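Local coordinates for protein adenylate kinase (Schistosoma mansoni, PDB 3UMF) that catalyses, as an adenylate kinase (EC 2.7.4.3), the reversible transfer of a phosphoryl group between adenine nucleotides, interconverting ATP and AMP with two ADP, at residues A[44-49]-A[112-117]; A[80-83]-A[87-90]; A[95-100]-A[124-129]; A[131-136]-A[183-188]; A[148-153]-A[165-170]. One frame throughout, in Å; residues are numbered along the deposited sequence.

Contact 1: A[44-49]-A[112-117]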
# COMPACT_ATOMS: atom_id res chain seq x y z
N THR A 44 -3.45 7.28 -8.12
CA THR A 44 -4.70 7.80 -8.65
C THR A 44 -5.88 6.92 -8.23
O THR A 44 -6.91 7.42 -7.80
CB THR A 44 -4.64 7.90 -10.19
OG1 THR A 44 -3.59 8.79 -10.57
CG2 THR A 44 -5.96 8.41 -10.74
N GLN A 45 -5.71 5.61 -8.34
CA GLN A 45 -6.77 4.66 -8.00
C GLN A 45 -7.17 4.74 -6.53
O GLN A 45 -8.35 4.71 -6.20
CB GLN A 45 -6.35 3.24 -8.39
CG GLN A 45 -6.12 3.06 -9.88
CD GLN A 45 -7.37 3.33 -10.70
OE1 GLN A 45 -8.48 3.01 -10.28
NE2 GLN A 45 -7.19 3.93 -11.88
N CYS A 46 -6.18 4.87 -5.64
CA CYS A 46 -6.45 5.01 -4.21
C CYS A 46 -7.25 6.28 -3.90
O CYS A 46 -8.14 6.26 -3.05
CB CYS A 46 -5.16 5.00 -3.40
SG CYS A 46 -4.37 3.38 -3.23
N GLU A 47 -6.92 7.37 -4.58
CA GLU A 47 -7.64 8.63 -4.39
C GLU A 47 -9.10 8.48 -4.79
O GLU A 47 -10.00 8.96 -4.10
CB GLU A 47 -7.00 9.74 -5.22
CG GLU A 47 -5.65 10.20 -4.72
CD GLU A 47 -4.99 11.18 -5.67
OE1 GLU A 47 -5.62 11.54 -6.69
OE2 GLU A 47 -3.83 11.58 -5.41
N LYS A 48 -9.32 7.81 -5.92
CA LYS A 48 -10.67 7.63 -6.44
C LYS A 48 -11.49 6.70 -5.56
O LYS A 48 -12.69 6.90 -5.39
CB LYS A 48 -10.62 7.15 -7.89
CG LYS A 48 -9.75 8.03 -8.78
CD LYS A 48 -10.42 8.32 -10.11
CE LYS A 48 -10.64 7.05 -10.91
NZ LYS A 48 -11.51 7.32 -12.08
N LEU A 49 -10.85 5.68 -5.00
CA LEU A 49 -11.52 4.76 -4.08
C LEU A 49 -11.98 5.46 -2.81
O LEU A 49 -13.10 5.27 -2.36
CB LEU A 49 -10.60 3.59 -3.72
CG LEU A 49 -10.37 2.53 -4.80
CD1 LEU A 49 -9.33 1.52 -4.33
CD2 LEU A 49 -11.68 1.83 -5.13
N LEU A 112 -7.69 1.59 3.52
CA LEU A 112 -6.75 1.36 2.43
C LEU A 112 -5.36 1.65 2.95
O LEU A 112 -5.07 2.78 3.35
CB LEU A 112 -7.04 2.30 1.25
CG LEU A 112 -8.16 1.96 0.26
CD1 LEU A 112 -8.30 3.08 -0.77
CD2 LEU A 112 -7.89 0.64 -0.43
N ILE A 113 -4.50 0.64 2.97
CA ILE A 113 -3.10 0.86 3.32
C ILE A 113 -2.28 0.95 2.05
O ILE A 113 -2.07 -0.05 1.36
CB ILE A 113 -2.52 -0.26 4.20
CG1 ILE A 113 -3.59 -0.83 5.14
CG2 ILE A 113 -1.31 0.25 4.97
CD1 ILE A 113 -4.02 0.10 6.25
N ASP A 114 -1.79 2.15 1.76
CA ASP A 114 -1.11 2.44 0.50
C ASP A 114 0.34 1.97 0.53
O ASP A 114 1.12 2.39 1.39
CB ASP A 114 -1.19 3.94 0.21
CG ASP A 114 -0.88 4.28 -1.24
OD1 ASP A 114 0.07 3.70 -1.81
OD2 ASP A 114 -1.60 5.13 -1.81
N GLY A 115 0.69 1.08 -0.39
CA GLY A 115 2.06 0.60 -0.53
C GLY A 115 2.51 -0.28 0.62
O GLY A 115 3.67 -0.21 1.04
N TYR A 116 1.60 -1.11 1.12
CA TYR A 116 1.89 -2.01 2.24
C TYR A 116 1.07 -3.28 2.08
O TYR A 116 -0.08 -3.21 1.66
CB TYR A 116 1.55 -1.32 3.56
CG TYR A 116 2.06 -2.02 4.81
CD1 TYR A 116 3.25 -1.63 5.41
CD2 TYR A 116 1.35 -3.06 5.39
CE1 TYR A 116 3.72 -2.26 6.55
CE2 TYR A 116 1.81 -3.70 6.53
CZ TYR A 116 3.00 -3.29 7.11
OH TYR A 116 3.46 -3.93 8.24
N PRO A 117 1.66 -4.45 2.40
CA PRO A 117 3.05 -4.65 2.80
C PRO A 117 3.95 -4.87 1.59
O PRO A 117 3.53 -5.46 0.60
CB PRO A 117 2.98 -5.94 3.61
CG PRO A 117 1.91 -6.73 2.93
CD PRO A 117 0.89 -5.71 2.44
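Cys46 and Leu49 of helix 42-53 pack on Leu112 and Asp114 of strand 110-114, joining the helix of the P-loop to the strand whose end opens the Asp-Gly-Tyr-Pro-Arg signature of adenylate kinases. The short segment axes run nearly antiparallel, at 159°, and approach to 10.3 Å. Asp114 can be followed outward. Its CB points toward the helix, and chi1 of -163° sets CG anti to the backbone N, which brings CG to 4.1 Å from Cys46 SG. The carboxylate then divides its oxygens: OD2 lies 3.6 Å from Cys46 SG and 3.9 Å from Cys46 CB and is hydrogen-bonded by His57 NE2, while OD1 forms a salt bridge with Lys42, the P-loop lysine. The phosphate-binding loop and the strand end are thus tied through one side chain. Two residues before Asp114, the contact rests on methyl and methylene groups. Leu49 and Leu112 cross at about a right angle, and Phe204 of helix 200-212 also packs on Leu49. Leu112 CD1 does the touching: it lies 3.8 Å from Leu49 CB and 3.9 Å from the carbonyl oxygen of Cys46.

Contact 2: A[80-83]-A[87-90]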
# COMPACT_ATOMS: atom_id res chain seq x y z
N ALA A 80 15.91 12.06 14.00
CA ALA A 80 17.36 11.91 14.03
C ALA A 80 17.81 10.65 13.29
O ALA A 80 18.84 10.66 12.62
CB ALA A 80 17.86 11.88 15.47
N MET A 81 17.02 9.58 13.40
CA MET A 81 17.30 8.34 12.69
C MET A 81 17.18 8.55 11.18
O MET A 81 18.04 8.11 10.41
CB MET A 81 16.34 7.23 13.13
CG MET A 81 16.63 6.67 14.51
SD MET A 81 15.24 5.75 15.19
CE MET A 81 14.98 4.52 13.92
N MET A 82 16.11 9.22 10.77
CA MET A 82 15.89 9.54 9.36
C MET A 82 17.02 10.39 8.80
O MET A 82 17.48 10.17 7.68
CB MET A 82 14.56 10.27 9.18
CG MET A 82 13.33 9.42 9.47
SD MET A 82 11.83 10.43 9.56
CE MET A 82 10.59 9.16 9.85
N GLU A 83 17.48 11.35 9.60
CA GLU A 83 18.56 12.24 9.19
C GLU A 83 19.85 11.47 8.91
O GLU A 83 20.60 11.83 8.00
CB GLU A 83 18.79 13.31 10.27
CG GLU A 83 19.51 14.56 9.78
CD GLU A 83 19.38 15.72 10.75
OE1 GLU A 83 18.69 15.56 11.78
OE2 GLU A 83 19.97 16.79 10.49
N LEU A 87 17.30 2.93 9.11
CA LEU A 87 16.03 2.29 8.83
C LEU A 87 15.08 2.42 10.02
O LEU A 87 15.48 2.20 11.17
CB LEU A 87 16.24 0.81 8.51
CG LEU A 87 15.72 0.35 7.15
CD1 LEU A 87 16.60 0.88 6.03
CD2 LEU A 87 15.63 -1.17 7.11
N VAL A 88 13.83 2.77 9.76
CA VAL A 88 12.81 2.76 10.80
C VAL A 88 12.31 1.33 10.98
O VAL A 88 11.89 0.69 10.01
CB VAL A 88 11.63 3.68 10.43
CG1 VAL A 88 10.64 3.75 11.58
CG2 VAL A 88 12.15 5.07 10.09
N PRO A 89 12.38 0.81 12.22
CA PRO A 89 11.96 -0.57 12.48
C PRO A 89 10.49 -0.81 12.11
O PRO A 89 9.68 0.12 12.20
CB PRO A 89 12.14 -0.71 13.99
CG PRO A 89 13.19 0.29 14.34
CD PRO A 89 12.94 1.45 13.42
N LEU A 90 10.18 -2.03 11.69
CA LEU A 90 8.81 -2.39 11.31
C LEU A 90 7.85 -2.21 12.49
O LEU A 90 6.70 -1.81 12.31
CB LEU A 90 8.77 -3.83 10.80
CG LEU A 90 7.41 -4.48 10.56
CD1 LEU A 90 6.61 -3.72 9.52
CD2 LEU A 90 7.59 -5.93 10.14
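Met81 has the largest share of the buried surface, and its terminal methyl does the work. The CB points toward the loop 87-90; the chain then runs out with chi2 of 163° and bends at the thioether, where chi3 of 57° turns CE inward. There CE lies 3.6 Å from the carbonyl oxygen of Leu87 and 3.7 Å from Pro89 CD, the methyl meeting the CD corner of the proline ring. Between those two points CE also approaches Val88 CA, at 4.2 Å. A single methyl therefore spans three consecutive residues of the loop. The loop joins helix 73-84 to helix 90-104: the former is one of the helices of the small nucleoside monophosphate (AMP)-binding region in the adenylate kinase fold, and Pro89 stands at the N-cap of the latter, right after the first two residues that Met81 touches. Val88 is the second main participant. Its CG2 is met by Met82 CE at 4.4 Å, a loose apolar approach in which the fully extended end of Met82 (chi3 178°) brings the methyl across. Met82 and Val88 share a further neighbour in Leu64 of helix 60-68, and Met82 touches Val68 of the same helix as well.

Contact 3: A[95-100]-A[124-129]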
# COMPACT_ATOMS: atom_id res chain seq x y z
N ALA A 95 3.01 -0.03 15.03
CA ALA A 95 2.35 0.63 16.15
C ALA A 95 1.61 1.89 15.71
O ALA A 95 0.53 2.20 16.21
CB ALA A 95 3.36 0.96 17.24
N LEU A 96 2.20 2.63 14.76
CA LEU A 96 1.56 3.83 14.24
C LEU A 96 0.29 3.49 13.46
O LEU A 96 -0.73 4.17 13.59
CB LEU A 96 2.53 4.63 13.36
CG LEU A 96 3.70 5.31 14.08
CD1 LEU A 96 4.56 6.09 13.10
CD2 LEU A 96 3.19 6.22 15.19
N LEU A 97 0.36 2.43 12.66
CA LEU A 97 -0.81 1.94 11.92
C LEU A 97 -1.94 1.57 12.86
O LEU A 97 -3.07 2.03 12.70
CB LEU A 97 -0.43 0.72 11.07
CG LEU A 97 0.27 0.98 9.74
CD1 LEU A 97 0.80 -0.33 9.16
CD2 LEU A 97 -0.67 1.65 8.76
N LYS A 98 -1.63 0.73 13.85
CA LYS A 98 -2.60 0.27 14.83
C LYS A 98 -3.23 1.45 15.56
O LYS A 98 -4.44 1.48 15.77
CB LYS A 98 -1.92 -0.66 15.84
CG LYS A 98 -2.87 -1.34 16.81
CD LYS A 98 -2.09 -2.22 17.78
CE LYS A 98 -2.98 -3.26 18.44
NZ LYS A 98 -2.20 -4.16 19.33
N GLU A 99 -2.40 2.42 15.94
CA GLU A 99 -2.88 3.59 16.67
C GLU A 99 -3.83 4.41 15.81
O GLU A 99 -4.84 4.91 16.30
CB GLU A 99 -1.70 4.45 17.12
CG GLU A 99 -2.10 5.64 17.98
CD GLU A 99 -1.10 6.78 17.91
OE1 GLU A 99 -1.52 7.94 18.08
OE2 GLU A 99 0.10 6.51 17.70
N ALA A 100 -3.50 4.56 14.53
CA ALA A 100 -4.35 5.30 13.60
C ALA A 100 -5.68 4.59 13.33
O ALA A 100 -6.71 5.24 13.19
CB ALA A 100 -3.60 5.56 12.30
N ILE A 124 2.46 -10.60 7.54
CA ILE A 124 2.14 -11.56 8.59
C ILE A 124 2.07 -10.91 9.97
O ILE A 124 1.11 -11.14 10.72
CB ILE A 124 3.14 -12.74 8.60
CG1 ILE A 124 2.96 -13.59 7.33
CG2 ILE A 124 2.95 -13.60 9.84
CD1 ILE A 124 4.09 -14.57 7.08
N LYS A 125 3.06 -10.09 10.30
CA LYS A 125 3.06 -9.39 11.59
C LYS A 125 1.89 -8.43 11.74
O LYS A 125 1.37 -8.25 12.83
CB LYS A 125 4.39 -8.65 11.81
CG LYS A 125 5.60 -9.55 11.94
CD LYS A 125 6.85 -8.75 12.24
CE LYS A 125 8.10 -9.45 11.75
NZ LYS A 125 9.31 -8.61 11.94
N PHE A 126 1.47 -7.81 10.63
CA PHE A 126 0.33 -6.91 10.66
C PHE A 126 -0.92 -7.68 11.05
O PHE A 126 -1.67 -7.27 11.93
CB PHE A 126 0.12 -6.23 9.31
CG PHE A 126 -1.06 -5.29 9.27
CD1 PHE A 126 -2.34 -5.75 9.01
CD2 PHE A 126 -0.89 -3.93 9.51
CE1 PHE A 126 -3.42 -4.89 8.98
CE2 PHE A 126 -1.97 -3.06 9.48
CZ PHE A 126 -3.23 -3.54 9.21
N GLU A 127 -1.15 -8.80 10.37
CA GLU A 127 -2.33 -9.61 10.61
C GLU A 127 -2.33 -10.21 12.01
O GLU A 127 -3.39 -10.48 12.58
CB GLU A 127 -2.46 -10.70 9.54
CG GLU A 127 -2.54 -10.14 8.13
CD GLU A 127 -2.72 -11.22 7.08
OE1 GLU A 127 -1.73 -11.93 6.78
OE2 GLU A 127 -3.84 -11.36 6.55
N LYS A 128 -1.14 -10.42 12.58
CA LYS A 128 -1.03 -10.93 13.94
C LYS A 128 -1.30 -9.84 14.97
O LYS A 128 -2.17 -9.97 15.82
CB LYS A 128 0.36 -11.53 14.18
CG LYS A 128 0.59 -12.01 15.62
CD LYS A 128 2.05 -12.39 15.89
CE LYS A 128 2.86 -11.21 16.42
NZ LYS A 128 3.94 -10.80 15.49
N GLU A 129 -0.55 -8.75 14.85
CA GLU A 129 -0.57 -7.66 15.83
C GLU A 129 -1.80 -6.75 15.70
O GLU A 129 -2.21 -6.13 16.67
CB GLU A 129 0.70 -6.82 15.71
CG GLU A 129 1.99 -7.59 15.90
CD GLU A 129 2.51 -7.53 17.32
OE1 GLU A 129 1.78 -7.95 18.24
OE2 GLU A 129 3.65 -7.05 17.51
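Two helices on one face of the parallel sheet in this P-loop nucleotide kinase core, 90-104 and 120-129, meet here through Leu97 and Phe126 and, nearer the surface, through Lys98 and Glu129. They flank strand 110-114 in the chain, one leading into it and the other following it. Leu97 CB points toward helix 120-129, and its CD1 branch makes the contact, 3.9 Å from Phe126 CE2 and 4.0 Å from Phe126 CD2. The methyl sits at the edge of the ring, near its plane, so the aromatic hydrogens rather than the pi face receive it. Phe126 gets there because chi1 of 180° swings CG anti to the backbone N, and its side chain crosses that of Leu97 at about a right angle. The polar element is slight. Lys98 stretches out in an extended chain and places NZ 3.3 Å from Glu129 O, a weak hydrogen bond; the carbonyl belongs to the last residue of helix 120-129, where the helix dipole would probably favour a cation. Lys98 CE is also near that oxygen, at 3.5 Å. The carboxylate of Glu129 is of opposite charge to the lysine but lies farther off, with OE1 at 5.6 Å from Lys98 NZ. Around this pair, Leu97 also rests on Leu58 of strand 56-58, on Leu63 of helix 60-68 and on Ile113 of strand 110-114, while Phe126 stacks edge-to-face with Phe33 of strand 30-35 and packs against Met101 farther along helix 90-104.

Contact 4: A[131-136]-A[183-188]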
# COMPACT_ATOMS: atom_id res chain seq x y z
N CYS A 131 -4.93 -6.90 12.65
CA CYS A 131 -6.05 -7.72 12.20
C CYS A 131 -5.76 -8.28 10.81
O CYS A 131 -5.00 -7.69 10.04
CB CYS A 131 -7.35 -6.92 12.20
SG CYS A 131 -7.40 -5.55 11.03
N PRO A 132 -6.36 -9.44 10.48
CA PRO A 132 -6.18 -10.04 9.15
C PRO A 132 -6.72 -9.11 8.07
O PRO A 132 -7.71 -8.40 8.30
CB PRO A 132 -7.04 -11.31 9.22
CG PRO A 132 -7.11 -11.63 10.68
CD PRO A 132 -7.17 -10.30 11.37
N CYS A 133 -6.09 -9.10 6.90
CA CYS A 133 -6.56 -8.23 5.84
C CYS A 133 -7.78 -8.83 5.15
O CYS A 133 -8.00 -10.04 5.19
CB CYS A 133 -5.44 -7.95 4.83
SG CYS A 133 -5.07 -9.29 3.69
N LEU A 134 -8.59 -7.97 4.54
CA LEU A 134 -9.72 -8.43 3.76
C LEU A 134 -9.23 -8.96 2.41
O LEU A 134 -9.60 -10.06 1.99
CB LEU A 134 -10.71 -7.28 3.55
CG LEU A 134 -11.87 -7.54 2.59
CD1 LEU A 134 -12.78 -8.65 3.11
CD2 LEU A 134 -12.66 -6.26 2.37
N CYS A 135 -8.40 -8.17 1.75
CA CYS A 135 -7.82 -8.55 0.47
C CYS A 135 -6.62 -7.68 0.13
O CYS A 135 -6.31 -6.72 0.84
CB CYS A 135 -8.87 -8.45 -0.65
SG CYS A 135 -9.48 -6.77 -0.96
N VAL A 136 -5.93 -8.05 -0.94
CA VAL A 136 -4.82 -7.26 -1.46
C VAL A 136 -5.14 -6.87 -2.90
O VAL A 136 -5.52 -7.72 -3.71
CB VAL A 136 -3.51 -8.08 -1.44
CG1 VAL A 136 -2.36 -7.26 -2.01
CG2 VAL A 136 -3.19 -8.53 -0.02
N GLU A 183 2.63 -13.91 -3.64
CA GLU A 183 2.36 -15.34 -3.71
C GLU A 183 1.70 -15.86 -2.43
O GLU A 183 0.81 -16.70 -2.49
CB GLU A 183 3.64 -16.13 -4.01
CG GLU A 183 3.42 -17.62 -4.17
CD GLU A 183 2.47 -17.96 -5.31
OE1 GLU A 183 2.53 -17.29 -6.36
OE2 GLU A 183 1.65 -18.89 -5.15
N HIS A 184 2.14 -15.34 -1.28
CA HIS A 184 1.58 -15.72 0.01
C HIS A 184 0.08 -15.46 0.11
O HIS A 184 -0.69 -16.32 0.56
CB HIS A 184 2.31 -14.99 1.14
CG HIS A 184 1.74 -15.24 2.50
ND1 HIS A 184 1.88 -16.44 3.16
CD2 HIS A 184 1.02 -14.44 3.32
CE1 HIS A 184 1.27 -16.36 4.34
NE2 HIS A 184 0.74 -15.16 4.46
N TYR A 185 -0.36 -14.28 -0.31
CA TYR A 185 -1.78 -13.95 -0.24
C TYR A 185 -2.57 -14.51 -1.42
O TYR A 185 -3.78 -14.70 -1.32
CB TYR A 185 -1.99 -12.44 -0.10
CG TYR A 185 -1.54 -11.92 1.24
CD1 TYR A 185 -2.32 -12.12 2.38
CD2 TYR A 185 -0.34 -11.25 1.38
CE1 TYR A 185 -1.91 -11.65 3.61
CE2 TYR A 185 0.08 -10.78 2.61
CZ TYR A 185 -0.71 -10.98 3.72
OH TYR A 185 -0.30 -10.52 4.95
N LYS A 186 -1.89 -14.80 -2.52
CA LYS A 186 -2.54 -15.42 -3.67
C LYS A 186 -2.98 -16.84 -3.34
O LYS A 186 -4.05 -17.28 -3.76
CB LYS A 186 -1.60 -15.42 -4.88
CG LYS A 186 -2.29 -15.09 -6.20
CD LYS A 186 -1.31 -15.09 -7.36
CE LYS A 186 -1.04 -13.69 -7.88
NZ LYS A 186 -0.05 -13.69 -8.99
N GLN A 187 -2.16 -17.55 -2.57
CA GLN A 187 -2.49 -18.90 -2.13
C GLN A 187 -3.73 -18.93 -1.23
O GLN A 187 -4.42 -19.94 -1.15
CB GLN A 187 -1.30 -19.53 -1.39
CG GLN A 187 -0.14 -19.89 -2.29
CD GLN A 187 1.12 -20.24 -1.51
OE1 GLN A 187 1.08 -20.43 -0.29
NE2 GLN A 187 2.24 -20.32 -2.21
N GLN A 188 -4.00 -17.81 -0.57
CA GLN A 188 -5.16 -17.71 0.32
C GLN A 188 -6.37 -17.16 -0.42
O GLN A 188 -7.41 -16.90 0.19
CB GLN A 188 -4.84 -16.80 1.51
CG GLN A 188 -3.60 -17.18 2.28
CD GLN A 188 -3.33 -16.23 3.43
OE1 GLN A 188 -4.24 -15.86 4.17
NE2 GLN A 188 -2.08 -15.81 3.57
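The crossover that links strand 135-140 to its parallel neighbour 191-195 ends in helix 179-186, and this beta-alpha-beta unit is closed where Tyr185 of that helix lies against Cys133 and Val136. All three residues are buried. Tyr185 CB points toward the strand, with CG anti to the carbonyl carbon (chi1 -69°), and its ring receives Val136 CG2 over one face. That methyl is 4.0 Å from Tyr185 CG and 4.1 Å from Tyr185 CB, so it covers the root of the ring rather than its phenol end. Cys133 SG comes in over the same side but obliquely, 3.9 Å from Tyr185 CE1 and 4.7 Å from the ring centroid, 41° off the normal: a sulfur-aromatic contact. The opposite face is taken by the preceding residue, His184, whose CD2 stands 3.7 Å above the plane over the ring centre. The tyrosine is therefore held between a histidine atom on one side and a valine methyl and a thiol on the other. Its hydroxyl is hydrogen-bonded to Glu127 OE1, and the other oxygen of the same carboxylate accepts from Cys133 N, so Glu127 of helix 120-129 braces both partners. Phe33 of strand 30-35 touches Cys133, Val136 and Tyr185, and Val191 at the start of strand 191-195 packs on the tyrosine as well.

Contact 5: A[148-153]-A[165-170]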
# COMPACT_ATOMS: atom_id res chain seq x y z
N LYS A 148 6.46 2.34 -21.78
CA LYS A 148 5.63 3.11 -22.72
C LYS A 148 4.94 4.25 -21.98
O LYS A 148 4.59 5.27 -22.57
CB LYS A 148 4.59 2.18 -23.36
CG LYS A 148 3.82 2.78 -24.53
CD LYS A 148 2.45 3.27 -24.10
N ARG A 149 4.77 4.07 -20.68
CA ARG A 149 4.06 5.04 -19.86
C ARG A 149 4.98 6.14 -19.32
O ARG A 149 4.62 7.32 -19.36
CB ARG A 149 3.36 4.30 -18.71
CG ARG A 149 2.15 5.00 -18.13
CD ARG A 149 1.31 4.04 -17.29
NE ARG A 149 0.16 3.51 -18.03
CZ ARG A 149 -0.66 2.57 -17.57
NH1 ARG A 149 -0.46 2.05 -16.36
NH2 ARG A 149 -1.67 2.15 -18.31
N LEU A 150 6.17 5.77 -18.85
CA LEU A 150 7.05 6.73 -18.17
C LEU A 150 8.24 7.20 -19.01
O LEU A 150 8.75 8.31 -18.81
CB LEU A 150 7.59 6.12 -16.87
CG LEU A 150 6.59 5.57 -15.85
CD1 LEU A 150 7.32 5.03 -14.63
CD2 LEU A 150 5.58 6.65 -15.46
N LEU A 151 8.70 6.36 -19.92
CA LEU A 151 9.98 6.63 -20.59
C LEU A 151 9.81 7.02 -22.05
O LEU A 151 8.74 6.87 -22.63
CB LEU A 151 10.90 5.41 -20.46
CG LEU A 151 10.95 4.72 -19.09
CD1 LEU A 151 11.88 3.53 -19.13
CD2 LEU A 151 11.37 5.70 -17.99
N LYS A 152 10.89 7.52 -22.65
CA LYS A 152 10.87 7.94 -24.04
C LYS A 152 10.76 6.72 -24.96
O LYS A 152 11.21 5.63 -24.62
CB LYS A 152 12.15 8.73 -24.37
CG LYS A 152 12.08 9.54 -25.65
CD LYS A 152 13.12 9.05 -26.65
CE LYS A 152 13.74 10.21 -27.42
NZ LYS A 152 12.76 10.89 -28.31
N ARG A 153 10.14 6.91 -26.13
CA ARG A 153 9.99 5.81 -27.08
C ARG A 153 11.34 5.37 -27.65
O ARG A 153 11.89 4.35 -27.24
CB ARG A 153 9.04 6.21 -28.22
N GLU A 165 16.97 4.28 -17.01
CA GLU A 165 17.46 2.99 -16.56
C GLU A 165 17.32 2.82 -15.04
O GLU A 165 17.08 1.72 -14.56
CB GLU A 165 18.92 2.76 -16.99
CG GLU A 165 19.49 1.38 -16.65
CD GLU A 165 18.93 0.25 -17.51
OE1 GLU A 165 18.00 0.49 -18.32
OE2 GLU A 165 19.43 -0.89 -17.39
N THR A 166 17.46 3.92 -14.30
CA THR A 166 17.24 3.89 -12.86
C THR A 166 15.81 3.45 -12.54
O THR A 166 15.58 2.65 -11.64
CB THR A 166 17.52 5.26 -12.21
OG1 THR A 166 18.91 5.59 -12.37
CG2 THR A 166 17.18 5.23 -10.72
N ILE A 167 14.85 3.99 -13.29
CA ILE A 167 13.44 3.63 -13.13
C ILE A 167 13.17 2.19 -13.54
O ILE A 167 12.37 1.49 -12.91
CB ILE A 167 12.53 4.60 -13.92
CG1 ILE A 167 12.61 6.01 -13.31
CG2 ILE A 167 11.10 4.10 -13.94
CD1 ILE A 167 11.72 7.02 -14.01
N VAL A 168 13.83 1.73 -14.61
CA VAL A 168 13.73 0.33 -15.01
C VAL A 168 14.20 -0.58 -13.88
O VAL A 168 13.52 -1.55 -13.54
CB VAL A 168 14.52 0.05 -16.31
CG1 VAL A 168 14.63 -1.45 -16.54
CG2 VAL A 168 13.85 0.73 -17.50
N LYS A 169 15.36 -0.27 -13.30
CA LYS A 169 15.89 -1.03 -12.17
C LYS A 169 14.99 -0.95 -10.94
O LYS A 169 14.86 -1.92 -10.19
CB LYS A 169 17.30 -0.54 -11.81
CG LYS A 169 18.34 -0.76 -12.89
CD LYS A 169 18.29 -2.18 -13.42
CE LYS A 169 19.47 -2.45 -14.34
NZ LYS A 169 19.09 -3.32 -15.48
N ARG A 170 14.38 0.21 -10.72
CA ARG A 170 13.47 0.36 -9.59
C ARG A 170 12.23 -0.51 -9.79
O ARG A 170 11.71 -1.09 -8.84
CB ARG A 170 13.07 1.83 -9.41
CG ARG A 170 12.23 2.09 -8.17
CD ARG A 170 11.86 3.56 -8.06
NE ARG A 170 13.04 4.41 -7.96
CZ ARG A 170 13.02 5.74 -8.03
NH1 ARG A 170 11.87 6.37 -8.21
NH2 ARG A 170 14.15 6.43 -7.93
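The shortest side-chain polar bond here, Lys169 NZ to Glu165 OE2 at 3.1 Å, is a salt bridge one turn apart along helix 161-177, the helix whose Ile167 and Val168 face Leu150 and Leu151. The ammonium meets OE2 from above the carboxylate, 43° out of its plane, so the bond is skewed. Arg172 NH1 lies close to Lys169 NZ as a like charge, and the negative carboxylate probably offsets part of the repulsion between these two cations. Across the contact only carbon meets carbon. Leu150, the last residue of helix 143-150, turns its CB toward the partner and sets CD1 4.0 Å from Ile167 CG2, the two side chains meeting at a slant. With Leu151 the chain leaves helical geometry (psi 168°), yet its CB still points toward helix 161-177. Its two methyls then part company: CD1 goes to Val168 CG2 at 3.8 Å, crossing that side chain at about a right angle, and CD2 goes to Ile167 CD1 at 4.2 Å. Val168 is also covered by Glu143, Met146 and Arg147 of helix 143-150. The elements joined are the two helices that border the lid of adenylate kinases, and residues 154-159 of the chain between them are not modelled. Polar ties lie beside the apolar patch: Lys152 N is held by Glu164 OE2, and Arg149 NH1 reaches Gly39 O in the P-loop. Between the two segments only methyl groups meet, so this patch depends on shape and burial, and directional bonding comes from its flank, as at Lys152 N.

Contacts 1 and 4 are buried and reach the same parallel sheet, yet differ in chemistry: contact 1 pairs leucines beside a carboxylate tied to the P-loop lysine, whereas contact 4 packs a tyrosine ring between sulfur, valine and histidine. Contact 3 is partly buried and touches both, through Tyr116 on one side and Glu127 on the other; Leu97 and Ile113 place it across the sheet from helix 42-53. Contact 2 lies at the surface, on methionine methyls, and joins contact 3 through Leu90 against Lys125. Contact 5, apolar and partly buried, is nested in the chain loop closed by contact 4, with its centre about 34 Å from that of contact 3.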